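Local coordinates for extracellular solute-binding protein family 1 (Arthrobacter chlorophenolicus, PDB 4R2F) that probably captures oligosaccharides for uptake by an ABC-type sugar transporter and holds a laminaribiose molecule in its pocket, at residues 42-45 against 51-54; 154-159 against 205-210; 171-174 against 178-181; 338-343 against 347-352. One frame throughout, in Å; residues are numbered along the deposited sequence.

Contact 1 (42-45 against 51-54)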
loop_
_atom_site.group_PDB
_atom_site.type_symbol
_atom_site.label_atom_id
_atom_site.label_comp_id
_atom_site.label_asym_id
_atom_site.label_seq_id
_atom_site.Cartn_x
_atom_site.Cartn_y
_atom_site.Cartn_z
ATOM N N PHE A 42 8.569 4.411 -19.270
ATOM C CA PHE A 42 7.627 4.099 -18.213
ATOM C C PHE A 42 8.318 3.222 -17.187
ATOM O O PHE A 42 8.808 2.140 -17.509
ATOM C CB PHE A 42 6.436 3.381 -18.798
ATOM C CG PHE A 42 5.398 2.966 -17.789
ATOM C CD1 PHE A 42 4.844 3.885 -16.912
ATOM C CD2 PHE A 42 4.931 1.668 -17.768
ATOM C CE1 PHE A 42 3.887 3.490 -16.009
ATOM C CE2 PHE A 42 3.953 1.268 -16.882
ATOM C CZ PHE A 42 3.440 2.171 -15.990
ATOM N N TRP A 43 8.372 3.700 -15.948
ATOM C CA TRP A 43 8.877 2.911 -14.838
ATOM C C TRP A 43 7.711 2.422 -13.994
ATOM O O TRP A 43 6.819 3.198 -13.636
ATOM C CB TRP A 43 9.802 3.758 -13.964
ATOM C CG TRP A 43 11.153 4.079 -14.568
ATOM C CD1 TRP A 43 11.568 3.867 -15.856
ATOM C CD2 TRP A 43 12.252 4.690 -13.890
ATOM N NE1 TRP A 43 12.866 4.313 -16.015
ATOM C CE2 TRP A 43 13.309 4.816 -14.825
ATOM C CE3 TRP A 43 12.451 5.136 -12.575
ATOM C CZ2 TRP A 43 14.548 5.385 -14.494
ATOM C CZ3 TRP A 43 13.692 5.689 -12.239
ATOM C CH2 TRP A 43 14.723 5.811 -13.206
ATOM N N ASP A 44 7.785 1.154 -13.608
ATOM C CA ASP A 44 6.715 0.456 -12.902
ATOM C C ASP A 44 7.311 -0.361 -11.746
ATOM O O ASP A 44 8.483 -0.730 -11.788
ATOM C CB ASP A 44 6.010 -0.492 -13.879
ATOM C CG ASP A 44 4.602 -0.930 -13.401
ATOM O OD1 ASP A 44 3.975 -0.203 -12.595
ATOM O OD2 ASP A 44 4.104 -1.970 -13.885
ATOM N N MET A 45 6.507 -0.658 -10.731
ATOM C CA MET A 45 6.995 -1.354 -9.548
ATOM C C MET A 45 6.616 -2.845 -9.678
ATOM O O MET A 45 5.775 -3.213 -10.512
ATOM C CB MET A 45 6.363 -0.757 -8.279
ATOM C CG MET A 45 6.514 0.760 -8.094
ATOM S SD MET A 45 8.159 1.445 -8.346
ATOM C CE MET A 45 8.961 0.780 -6.919
ATOM N N ALA A 51 4.280 -12.375 -12.870
ATOM C CA ALA A 51 3.354 -12.348 -14.003
ATOM C C ALA A 51 2.638 -10.982 -14.160
ATOM O O ALA A 51 2.264 -10.616 -15.261
ATOM C CB ALA A 51 2.342 -13.473 -13.878
ATOM N N TYR A 52 2.445 -10.231 -13.074
ATOM C CA TYR A 52 1.923 -8.849 -13.201
ATOM C C TYR A 52 2.850 -8.022 -14.107
ATOM O O TYR A 52 2.397 -7.338 -15.004
ATOM C CB TYR A 52 1.749 -8.135 -11.827
ATOM C CG TYR A 52 1.723 -6.645 -12.041
ATOM C CD1 TYR A 52 2.908 -5.904 -12.057
ATOM C CD2 TYR A 52 0.554 -6.005 -12.386
ATOM C CE1 TYR A 52 2.910 -4.556 -12.355
ATOM C CE2 TYR A 52 0.541 -4.661 -12.660
ATOM C CZ TYR A 52 1.718 -3.946 -12.670
ATOM O OH TYR A 52 1.698 -2.627 -12.987
ATOM N N ASN A 53 4.159 -8.073 -13.871
ATOM C CA ASN A 53 5.069 -7.230 -14.645
ATOM C C ASN A 53 5.196 -7.645 -16.100
ATOM O O ASN A 53 5.331 -6.792 -16.937
ATOM C CB ASN A 53 6.431 -7.163 -13.994
ATOM C CG ASN A 53 6.402 -6.355 -12.719
ATOM O OD1 ASN A 53 6.269 -5.106 -12.736
ATOM N ND2 ASN A 53 6.515 -7.053 -11.597
ATOM N N ASP A 54 5.142 -8.946 -16.384
ATOM C CA ASP A 54 5.050 -9.445 -17.769
ATOM C C ASP A 54 3.862 -8.849 -18.525
ATOM O O ASP A 54 4.005 -8.367 -19.648
ATOM C CB ASP A 54 4.905 -10.975 -17.809
ATOM C CG ASP A 54 6.134 -11.712 -17.299
ATOM O OD1 ASP A 54 7.243 -11.157 -17.348
ATOM O OD2 ASP A 54 5.988 -12.868 -16.859
#

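Contact 2 (154-159 against 205-210). With BGC (beta-D-glucopyranose), chain B; BGC (beta-D-glucopyranose), chain C.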
loop_
_atom_site.group_PDB
_atom_site.type_symbol
_atom_site.label_atom_id
_atom_site.label_comp_id
_atom_site.label_asym_id
_atom_site.label_seq_id
_atom_site.Cartn_x
_atom_site.Cartn_y
_atom_site.Cartn_z
ATOM N N ASP A 154 -4.673 0.375 -2.825
ATOM C CA ASP A 154 -3.980 -0.755 -2.213
ATOM C C ASP A 154 -4.374 -0.754 -0.756
ATOM O O ASP A 154 -3.875 0.036 0.033
ATOM C CB ASP A 154 -2.476 -0.609 -2.408
ATOM C CG ASP A 154 -1.674 -1.797 -1.872
ATOM O OD1 ASP A 154 -2.242 -2.871 -1.590
ATOM O OD2 ASP A 154 -0.452 -1.627 -1.709
ATOM N N ILE A 155 -5.282 -1.654 -0.427
ATOM C CA ILE A 155 -5.879 -1.785 0.889
ATOM C C ILE A 155 -5.233 -2.951 1.660
ATOM O O ILE A 155 -4.631 -3.828 1.051
ATOM C CB ILE A 155 -7.415 -2.004 0.740
ATOM C CG1 ILE A 155 -8.159 -1.689 2.044
ATOM C CG2 ILE A 155 -7.736 -3.400 0.245
ATOM C CD1 ILE A 155 -9.620 -1.364 1.841
ATOM N N ARG A 156 -5.369 -2.935 2.983
ATOM C CA ARG A 156 -4.642 -3.822 3.904
ATOM C C ARG A 156 -5.592 -4.714 4.709
ATOM O O ARG A 156 -5.897 -4.431 5.869
ATOM C CB ARG A 156 -3.764 -2.992 4.850
ATOM C CG ARG A 156 -2.579 -2.344 4.144
ATOM C CD ARG A 156 -1.445 -3.346 3.936
ATOM N NE ARG A 156 -0.452 -2.841 2.993
ATOM C CZ ARG A 156 -0.603 -2.803 1.677
ATOM N NH1 ARG A 156 -1.668 -3.337 1.101
ATOM N NH2 ARG A 156 0.361 -2.300 0.921
ATOM N N PRO A 157 -6.062 -5.808 4.090
ATOM C CA PRO A 157 -6.967 -6.673 4.805
ATOM C C PRO A 157 -6.228 -7.610 5.745
ATOM O O PRO A 157 -5.045 -7.884 5.568
ATOM C CB PRO A 157 -7.668 -7.478 3.692
ATOM C CG PRO A 157 -7.085 -7.004 2.395
ATOM C CD PRO A 157 -5.802 -6.296 2.730
ATOM N N LEU A 158 -6.962 -8.103 6.726
ATOM C CA LEU A 158 -6.513 -9.193 7.560
ATOM C C LEU A 158 -6.961 -10.501 6.899
ATOM O O LEU A 158 -8.018 -10.549 6.247
ATOM C CB LEU A 158 -7.088 -9.048 8.955
ATOM C CG LEU A 158 -6.569 -7.829 9.730
ATOM C CD1 LEU A 158 -7.462 -7.516 10.912
ATOM C CD2 LEU A 158 -5.145 -8.042 10.209
ATOM N N TRP A 159 -6.114 -11.513 7.003
ATOM C CA TRP A 159 -6.337 -12.822 6.396
ATOM C C TRP A 159 -6.091 -13.872 7.442
ATOM O O TRP A 159 -5.343 -13.621 8.394
ATOM C CB TRP A 159 -5.356 -13.073 5.229
ATOM C CG TRP A 159 -5.593 -12.198 4.060
ATOM C CD1 TRP A 159 -5.188 -10.918 3.924
ATOM C CD2 TRP A 159 -6.322 -12.522 2.861
ATOM N NE1 TRP A 159 -5.612 -10.415 2.722
ATOM C CE2 TRP A 159 -6.309 -11.379 2.049
ATOM C CE3 TRP A 159 -6.965 -13.672 2.396
ATOM C CZ2 TRP A 159 -6.922 -11.339 0.792
ATOM C CZ3 TRP A 159 -7.579 -13.634 1.154
ATOM C CH2 TRP A 159 -7.544 -12.478 0.359
ATOM N N GLY A 205 5.570 -4.342 7.185
ATOM C CA GLY A 205 5.820 -4.000 8.585
ATOM C C GLY A 205 5.559 -2.538 8.865
ATOM O O GLY A 205 4.915 -2.202 9.870
ATOM N N ASN A 206 6.074 -1.675 7.988
ATOM C CA ASN A 206 5.812 -0.227 8.064
ATOM C C ASN A 206 4.318 0.010 8.125
ATOM O O ASN A 206 3.830 0.818 8.912
ATOM C CB ASN A 206 6.348 0.491 6.828
ATOM C CG ASN A 206 7.856 0.591 6.785
ATOM O OD1 ASN A 206 8.406 1.098 5.815
ATOM N ND2 ASN A 206 8.526 0.177 7.844
ATOM N N HIS A 207 3.579 -0.718 7.293
ATOM C CA HIS A 207 2.176 -0.441 7.132
ATOM C C HIS A 207 1.396 -0.907 8.338
ATOM O O HIS A 207 0.409 -0.284 8.721
ATOM C CB HIS A 207 1.645 -1.097 5.871
ATOM C CG HIS A 207 2.295 -0.600 4.619
ATOM N ND1 HIS A 207 2.101 -1.193 3.391
ATOM C CD2 HIS A 207 3.124 0.454 4.402
ATOM C CE1 HIS A 207 2.788 -0.535 2.472
ATOM N NE2 HIS A 207 3.413 0.472 3.062
ATOM N N LEU A 208 1.856 -2.008 8.921
ATOM C CA LEU A 208 1.313 -2.527 10.140
ATOM C C LEU A 208 1.437 -1.492 11.256
ATOM O O LEU A 208 0.513 -1.323 12.020
ATOM C CB LEU A 208 2.035 -3.817 10.539
ATOM C CG LEU A 208 1.500 -4.524 11.772
ATOM C CD1 LEU A 208 0.001 -4.826 11.685
ATOM C CD2 LEU A 208 2.300 -5.792 12.022
ATOM N N MET A 209 2.579 -0.818 11.357
ATOM C CA MET A 209 2.804 0.150 12.466
ATOM C C MET A 209 1.681 1.193 12.410
ATOM O O MET A 209 0.933 1.403 13.388
ATOM C CB MET A 209 4.184 0.825 12.367
ATOM C CG MET A 209 5.427 -0.069 12.543
ATOM S SD MET A 209 5.570 -1.004 14.082
ATOM C CE MET A 209 4.933 -2.593 13.587
ATOM N N ILE A 210 1.501 1.757 11.222
ATOM C CA ILE A 210 0.520 2.810 11.025
ATOM C C ILE A 210 -0.892 2.261 11.071
ATOM O O ILE A 210 -1.756 2.885 11.682
ATOM C CB ILE A 210 0.717 3.586 9.704
ATOM C CG1 ILE A 210 2.158 4.065 9.547
ATOM C CG2 ILE A 210 -0.248 4.780 9.640
ATOM C CD1 ILE A 210 2.615 5.028 10.608
HETATM C C2 BGC B . 1.830 1.027 -1.398
HETATM C C3 BGC B . 2.362 2.393 -1.833
HETATM C C4 BGC B . 3.468 2.843 -0.889
HETATM C C5 BGC B . 4.552 1.776 -0.809
HETATM C C6 BGC B . 5.629 2.130 0.226
HETATM C C1 BGC B . 3.016 0.079 -1.453
HETATM O O2 BGC B . 0.784 0.586 -2.255
HETATM O O3 BGC B . 1.309 3.357 -1.847
HETATM O O4 BGC B . 4.077 4.026 -1.392
HETATM O O5 BGC B . 3.978 0.508 -0.475
HETATM O O6 BGC B . 5.099 2.198 1.569
HETATM C C2 BGC C . 2.445 -3.479 -1.956
HETATM C C3 BGC C . 3.366 -2.274 -1.710
HETATM C C4 BGC C . 4.568 -2.724 -0.868
HETATM C C5 BGC C . 5.253 -3.953 -1.522
HETATM C C6 BGC C . 6.511 -4.417 -0.776
HETATM C C1 BGC C . 3.257 -4.657 -2.526
HETATM O O1 BGC C . 2.437 -5.816 -2.678
HETATM O O2 BGC C . 1.381 -3.095 -2.844
HETATM O O3 BGC C . 2.575 -1.214 -1.109
HETATM O O4 BGC C . 5.563 -1.706 -0.703
HETATM O O5 BGC C . 4.302 -4.980 -1.586
HETATM O O6 BGC C . 6.198 -4.662 0.597
#

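Contact 3 (171-174 against 178-181)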
loop_
_atom_site.group_PDB
_atom_site.type_symbol
_atom_site.label_atom_id
_atom_site.label_comp_id
_atom_site.label_asym_id
_atom_site.label_seq_id
_atom_site.Cartn_x
_atom_site.Cartn_y
_atom_site.Cartn_z
ATOM N N GLY A 171 -11.086 -19.247 17.545
ATOM C CA GLY A 171 -11.924 -18.488 16.638
ATOM C C GLY A 171 -11.179 -17.281 16.081
ATOM O O GLY A 171 -10.106 -16.888 16.568
ATOM N N VAL A 172 -11.767 -16.701 15.046
ATOM C CA VAL A 172 -11.205 -15.540 14.397
ATOM C C VAL A 172 -11.383 -14.325 15.317
ATOM O O VAL A 172 -12.499 -14.028 15.741
ATOM C CB VAL A 172 -11.892 -15.302 13.051
ATOM C CG1 VAL A 172 -11.450 -13.978 12.431
ATOM C CG2 VAL A 172 -11.604 -16.469 12.115
ATOM N N PRO A 173 -10.289 -13.627 15.618
ATOM C CA PRO A 173 -10.326 -12.475 16.511
ATOM C C PRO A 173 -11.297 -11.391 16.076
ATOM O O PRO A 173 -11.495 -11.186 14.871
ATOM C CB PRO A 173 -8.906 -11.934 16.432
ATOM C CG PRO A 173 -8.098 -13.051 15.946
ATOM C CD PRO A 173 -8.959 -13.802 15.020
ATOM N N THR A 174 -11.891 -10.705 17.058
ATOM C CA THR A 174 -12.774 -9.565 16.803
ATOM C C THR A 174 -12.190 -8.287 17.371
ATOM O O THR A 174 -12.725 -7.204 17.140
ATOM C CB THR A 174 -14.144 -9.789 17.444
ATOM O OG1 THR A 174 -13.963 -10.018 18.843
ATOM C CG2 THR A 174 -14.834 -10.999 16.819
ATOM N N SER A 178 -8.744 -10.443 21.788
ATOM C CA SER A 178 -8.940 -11.754 21.204
ATOM C C SER A 178 -7.783 -12.126 20.226
ATOM O O SER A 178 -7.425 -13.288 20.127
ATOM C CB SER A 178 -10.344 -11.889 20.588
ATOM O OG SER A 178 -10.568 -11.009 19.493
ATOM N N LEU A 179 -7.171 -11.148 19.551
ATOM C CA LEU A 179 -5.998 -11.433 18.695
ATOM C C LEU A 179 -4.852 -12.034 19.514
ATOM O O LEU A 179 -4.247 -13.048 19.130
ATOM C CB LEU A 179 -5.539 -10.164 17.942
ATOM C CG LEU A 179 -4.196 -10.147 17.206
ATOM C CD1 LEU A 179 -4.089 -11.307 16.249
ATOM C CD2 LEU A 179 -4.001 -8.818 16.469
ATOM N N LEU A 180 -4.565 -11.408 20.649
ATOM C CA LEU A 180 -3.515 -11.891 21.563
ATOM C C LEU A 180 -3.789 -13.298 22.089
ATOM O O LEU A 180 -2.904 -14.143 22.057
ATOM C CB LEU A 180 -3.336 -10.928 22.732
ATOM C CG LEU A 180 -2.225 -11.261 23.731
ATOM C CD1 LEU A 180 -0.852 -11.254 23.079
ATOM C CD2 LEU A 180 -2.277 -10.292 24.899
ATOM N N GLU A 181 -4.998 -13.556 22.577
ATOM C CA GLU A 181 -5.352 -14.918 23.048
ATOM C C GLU A 181 -5.209 -15.956 21.956
ATOM O O GLU A 181 -4.563 -16.972 22.143
ATOM C CB GLU A 181 -6.784 -14.985 23.626
ATOM C CG GLU A 181 -6.937 -14.303 24.977
ATOM C CD GLU A 181 -5.899 -14.778 25.978
ATOM O OE1 GLU A 181 -5.870 -15.997 26.236
ATOM O OE2 GLU A 181 -5.108 -13.945 26.489
#

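Contact 4 (338-343 against 347-352)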
loop_
_atom_site.group_PDB
_atom_site.type_symbol
_atom_site.label_atom_id
_atom_site.label_comp_id
_atom_site.label_asym_id
_atom_site.label_seq_id
_atom_site.Cartn_x
_atom_site.Cartn_y
_atom_site.Cartn_z
ATOM N N GLU A 338 -7.698 -5.212 -18.150
ATOM C CA GLU A 338 -7.133 -6.535 -18.469
ATOM C C GLU A 338 -6.386 -7.142 -17.300
ATOM O O GLU A 338 -6.336 -8.363 -17.170
ATOM C CB GLU A 338 -6.176 -6.451 -19.667
ATOM C CG GLU A 338 -6.881 -6.124 -20.982
ATOM C CD GLU A 338 -5.943 -5.641 -22.078
ATOM O OE1 GLU A 338 -4.705 -5.843 -21.979
ATOM O OE2 GLU A 338 -6.464 -5.055 -23.052
ATOM N N LEU A 339 -5.790 -6.299 -16.450
ATOM C CA LEU A 339 -4.997 -6.793 -15.334
ATOM C C LEU A 339 -5.878 -7.420 -14.264
ATOM O O LEU A 339 -5.504 -8.429 -13.657
ATOM C CB LEU A 339 -4.140 -5.672 -14.743
ATOM C CG LEU A 339 -3.110 -5.066 -15.703
ATOM C CD1 LEU A 339 -2.543 -3.768 -15.136
ATOM C CD2 LEU A 339 -1.990 -6.050 -16.037
ATOM N N TRP A 340 -7.042 -6.817 -14.032
ATOM C CA TRP A 340 -8.022 -7.401 -13.119
ATOM C C TRP A 340 -8.753 -8.570 -13.764
ATOM O O TRP A 340 -9.142 -9.498 -13.061
ATOM C CB TRP A 340 -9.031 -6.360 -12.638
ATOM C CG TRP A 340 -8.516 -5.568 -11.491
ATOM C CD1 TRP A 340 -8.650 -5.864 -10.159
ATOM C CD2 TRP A 340 -7.747 -4.363 -11.561
ATOM N NE1 TRP A 340 -8.027 -4.907 -9.397
ATOM C CE2 TRP A 340 -7.474 -3.965 -10.222
ATOM C CE3 TRP A 340 -7.268 -3.574 -12.613
ATOM C CZ2 TRP A 340 -6.730 -2.822 -9.919
ATOM C CZ3 TRP A 340 -6.540 -2.424 -12.312
ATOM C CH2 TRP A 340 -6.261 -2.071 -10.974
ATOM N N GLN A 341 -8.944 -8.517 -15.082
ATOM C CA GLN A 341 -9.564 -9.637 -15.819
ATOM C C GLN A 341 -8.728 -10.900 -15.684
ATOM O O GLN A 341 -9.265 -11.965 -15.428
ATOM C CB GLN A 341 -9.808 -9.260 -17.290
ATOM C CG GLN A 341 -10.802 -10.153 -18.050
ATOM C CD GLN A 341 -10.180 -11.474 -18.465
ATOM O OE1 GLN A 341 -9.021 -11.539 -18.892
ATOM N NE2 GLN A 341 -10.938 -12.540 -18.313
ATOM N N GLN A 342 -7.409 -10.763 -15.793
ATOM C CA GLN A 342 -6.478 -11.882 -15.603
ATOM C C GLN A 342 -6.133 -12.147 -14.141
ATOM O O GLN A 342 -5.373 -13.055 -13.845
ATOM C CB GLN A 342 -5.187 -11.633 -16.407
ATOM C CG GLN A 342 -5.400 -11.627 -17.925
ATOM C CD GLN A 342 -4.274 -10.896 -18.662
ATOM O OE1 GLN A 342 -3.118 -11.308 -18.625
ATOM N NE2 GLN A 342 -4.611 -9.801 -19.312
ATOM N N LYS A 343 -6.693 -11.353 -13.223
ATOM C CA LYS A 343 -6.531 -11.595 -11.785
ATOM C C LYS A 343 -5.081 -11.501 -11.359
ATOM O O LYS A 343 -4.592 -12.300 -10.554
ATOM C CB LYS A 343 -7.090 -12.957 -11.388
ATOM C CG LYS A 343 -8.534 -13.161 -11.796
ATOM C CD LYS A 343 -9.011 -14.533 -11.347
ATOM C CE LYS A 343 -10.451 -14.779 -11.756
ATOM N NZ LYS A 343 -10.877 -16.108 -11.247
ATOM N N ALA A 347 -4.651 -5.327 -5.511
ATOM C CA ALA A 347 -5.238 -4.047 -5.118
ATOM C C ALA A 347 -6.634 -3.913 -5.690
ATOM O O ALA A 347 -7.010 -4.658 -6.587
ATOM C CB ALA A 347 -4.367 -2.901 -5.601
ATOM N N LEU A 348 -7.388 -2.960 -5.154
ATOM C CA LEU A 348 -8.716 -2.638 -5.651
ATOM C C LEU A 348 -8.594 -1.766 -6.888
ATOM O O LEU A 348 -7.651 -1.000 -7.001
ATOM C CB LEU A 348 -9.515 -1.906 -4.573
ATOM C CG LEU A 348 -9.944 -2.728 -3.363
ATOM C CD1 LEU A 348 -10.338 -1.813 -2.228
ATOM C CD2 LEU A 348 -11.092 -3.650 -3.691
ATOM N N PRO A 349 -9.541 -1.879 -7.829
ATOM C CA PRO A 349 -9.598 -0.916 -8.945
ATOM C C PRO A 349 -10.160 0.438 -8.533
ATOM O O PRO A 349 -10.743 0.566 -7.460
ATOM C CB PRO A 349 -10.535 -1.589 -9.959
ATOM C CG PRO A 349 -11.340 -2.553 -9.169
ATOM C CD PRO A 349 -10.537 -2.958 -7.966
ATOM N N VAL A 350 -9.952 1.448 -9.376
ATOM C CA VAL A 350 -10.523 2.780 -9.137
ATOM C C VAL A 350 -11.632 3.110 -10.153
ATOM O O VAL A 350 -12.150 4.238 -10.183
ATOM C CB VAL A 350 -9.460 3.902 -9.176
ATOM C CG1 VAL A 350 -8.451 3.710 -8.043
ATOM C CG2 VAL A 350 -8.779 3.986 -10.542
ATOM N N PHE A 351 -11.968 2.122 -10.968
ATOM C CA PHE A 351 -12.980 2.263 -12.011
ATOM C C PHE A 351 -14.165 1.365 -11.713
ATOM O O PHE A 351 -14.009 0.178 -11.456
ATOM C CB PHE A 351 -12.404 1.903 -13.373
ATOM C CG PHE A 351 -11.454 2.934 -13.915
ATOM C CD1 PHE A 351 -11.894 4.215 -14.222
ATOM C CD2 PHE A 351 -10.124 2.625 -14.131
ATOM C CE1 PHE A 351 -11.015 5.163 -14.720
ATOM C CE2 PHE A 351 -9.245 3.571 -14.622
ATOM C CZ PHE A 351 -9.690 4.846 -14.911
ATOM N N LYS A 352 -15.356 1.954 -11.776
ATOM C CA LYS A 352 -16.608 1.254 -11.451
ATOM C C LYS A 352 -16.843 -0.018 -12.283
ATOM O O LYS A 352 -17.232 -1.055 -11.738
ATOM C CB LYS A 352 -17.794 2.216 -11.607
ATOM C CG LYS A 352 -19.119 1.592 -11.244
ATOM C CD LYS A 352 -20.167 2.633 -10.905
ATOM C CE LYS A 352 -21.250 2.008 -10.042
ATOM N NZ LYS A 352 -22.573 2.639 -10.267
#

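Contact 1 (42-45 against 51-54)
The Tyr52 ring meets the strand by its edge: Asp44 OD2 lies at that edge, near the ring plane, 3.2 Å from Tyr52 CE1. The backbone oxygen of Met45 approaches the same carbon more obliquely, with Met45 O 3.7 Å from Tyr52 CE1. The carboxylate is turned against the ring, their planes 56° apart, and the two side chains reach each other from opposite directions. Tyr52 OH donates a hydrogen bond of 2.7 Å to Asp44 OD2, which accepts through its syn lone pair, the one on the side of the other carboxylate oxygen. Asp44 reaches across because CG is anti to the backbone N (chi1 -161°). Beside this pair, the side chain of Asn53 lies close to the backbone oxygen of Met45, just past the strand. All four of the touching residues, Asp44, Met45, Tyr52 and Asn53, are buried. The contact ties strand 40-44 to helix 50-61 within a beta-alpha-beta unit completed by strand 70-74. From that last strand Tyr72 gives a second hydroxyl partner to Asp44 OD2, while Thr98 bonds Asp44 OD1. The buried carboxylate is therefore gripped by three hydroxyl groups, which fixes its rotation and would be expected to help stabilise a negative charge there.

Contact 2 (154-159 against 205-210)
Arg156 and His207 have the closest alpha carbons of the two segments, with Arg156 CA 8.3 Å from His207 CA. Segment 154-159 lies on the broken strand 145-161 and segment 205-210 on helix 204-215. The Arg156 chain bends at chi2 (-80°) and brings its guanidinium edge to the imidazole edge, the two planes 29° apart. Arg156 NE donates to His207 ND1 over 3.1 Å, lying somewhat out of the ring plane. Across the ring, His207 NE2 gives an almost straight bond of 2.8 Å (172°) to O6 of the chain B glucose. With ND1 accepting and NE2 donating, the imidazole is probably neutral. The guanidinium also grips Asp154 end-on: Arg156 NH1 meets Asp154 OD1 at 2.8 Å in a salt bridge, and Arg156 NH2 bonds Asp154 OD2, both from above the carboxylate plane. Asp154 OD2 in turn accepts bonds of 2.6 Å from O2 of the chain B glucose and O2 of the chain C glucose. Arg156 thus holds both sugar-binding side chains, His207 through NE and Asp154 through NH1 and NH2. Asn311, Asp395, Asn203 and Gly101 also bond the sugar, adding to a polar network characteristic of carbohydrate pockets in extracellular solute-binding proteins.

Contact 3 (171-174 against 178-181)
Ser178 turns its hydroxyl back onto the loop that leads into its own helix, where Thr174 N donates a hydrogen bond of 2.8 Å to Ser178 OG at an N-H...O angle of 148°. The serine oxygen stands between the backbone N and the carbonyl carbon (chi1 64°), a rotamer that aims it at the loop. There Ser178 OG also comes 3.3 Å from Pro173 CA. The same hydroxyl is hydrogen-bonded to the side chain of Asp175, just ahead of the helix, so OG links two consecutive residues of the lead-in. Thr174 points its CB away from the helix, yet its own hydroxyl passes alongside, with Thr174 OG1 3.6 Å from Ser178 OG. One residue further along the helix, at Leu179, the contact becomes apolar. The proline ring rests against the start of the Leu179 side chain, Pro173 CB lying 4.1 Å from Leu179 CB, and Pro173 CG reaches Leu179 CA at 3.8 Å. Leu179 CG is anti to the backbone N (chi1 169°), and the Leu179 side chain packs on Phe240, Phe194 and Ile297. Tyr273 of strand 273-275 touches both Pro173 and Leu179. The arrangement is a helix entry: a short connection from helix 162-168 is folded back on the first turn of helix 176-188 through a serine hydroxyl and a proline.

Contact 4 (338-343 against 347-352)
A helix that ends in a Schellman motif, with Lys343 at positive phi, turns here into a short connection whose far side is a short, weakly bonded strand at about 348-349, beside strand 145-161, and Trp340 of the helix reaches across to Ala347 and Pro349. The indole is set by a first torsion of -83°, which places CG anti to the carbonyl carbon and lets the ring extend toward the strand. At its edge, Trp340 NE1 donates a hydrogen bond of 3.0 Å to Ala347 O. The acceptor lies near the indole plane, whereas the donor is tilted 28° from the plane of the carbonyl. Further round the ring, Trp340 CZ2 is 3.6 Å from Leu348 O. Pro349 CB sits over one face, toward its rim, in a CH-pi contact, 4.1 Å from the centroid of the Trp340 six-membered ring and 19° off its normal. Pro349 CD stands above and just outside the NE1 edge, 3.5 Å from Trp340 NE1. Gln152 of strand 145-161 touches both Trp340 and Ala347, and Ile354 of the following helix touches both Trp340 and Pro349. Every touching residue is buried, so the one polar atom of the indole finds its acceptor inside the protein, while the carbonyl of Ala347 gains a donor there. Bond at the edge and proline on the face together would restrict how the indole can turn.

How the contacts relate
From the N terminus, contact 1 closes a short turn between strand 40-44 and helix 50-61. Contact 2 then spans a much longer stretch, from strand 145-161 to helix 204-215, and contact 3 falls wholly within that span, closing the entry to helix 176-188 with its centre about 17 Å from that of contact 2. Contact 4 follows in series, closing the short connection between helix 337-341 and strand 348-349, a neighbour of strand 145-161. Contacts 1, 2 and 4 all reach one mixed sheet. Contact 4 touches contact 1 through Leu339 on Tyr52, and contact 2 through Leu348 on Ile155 and Ala347 on Asp154. Contact 3 lies on the opposite side of the chain's centre from contact 1.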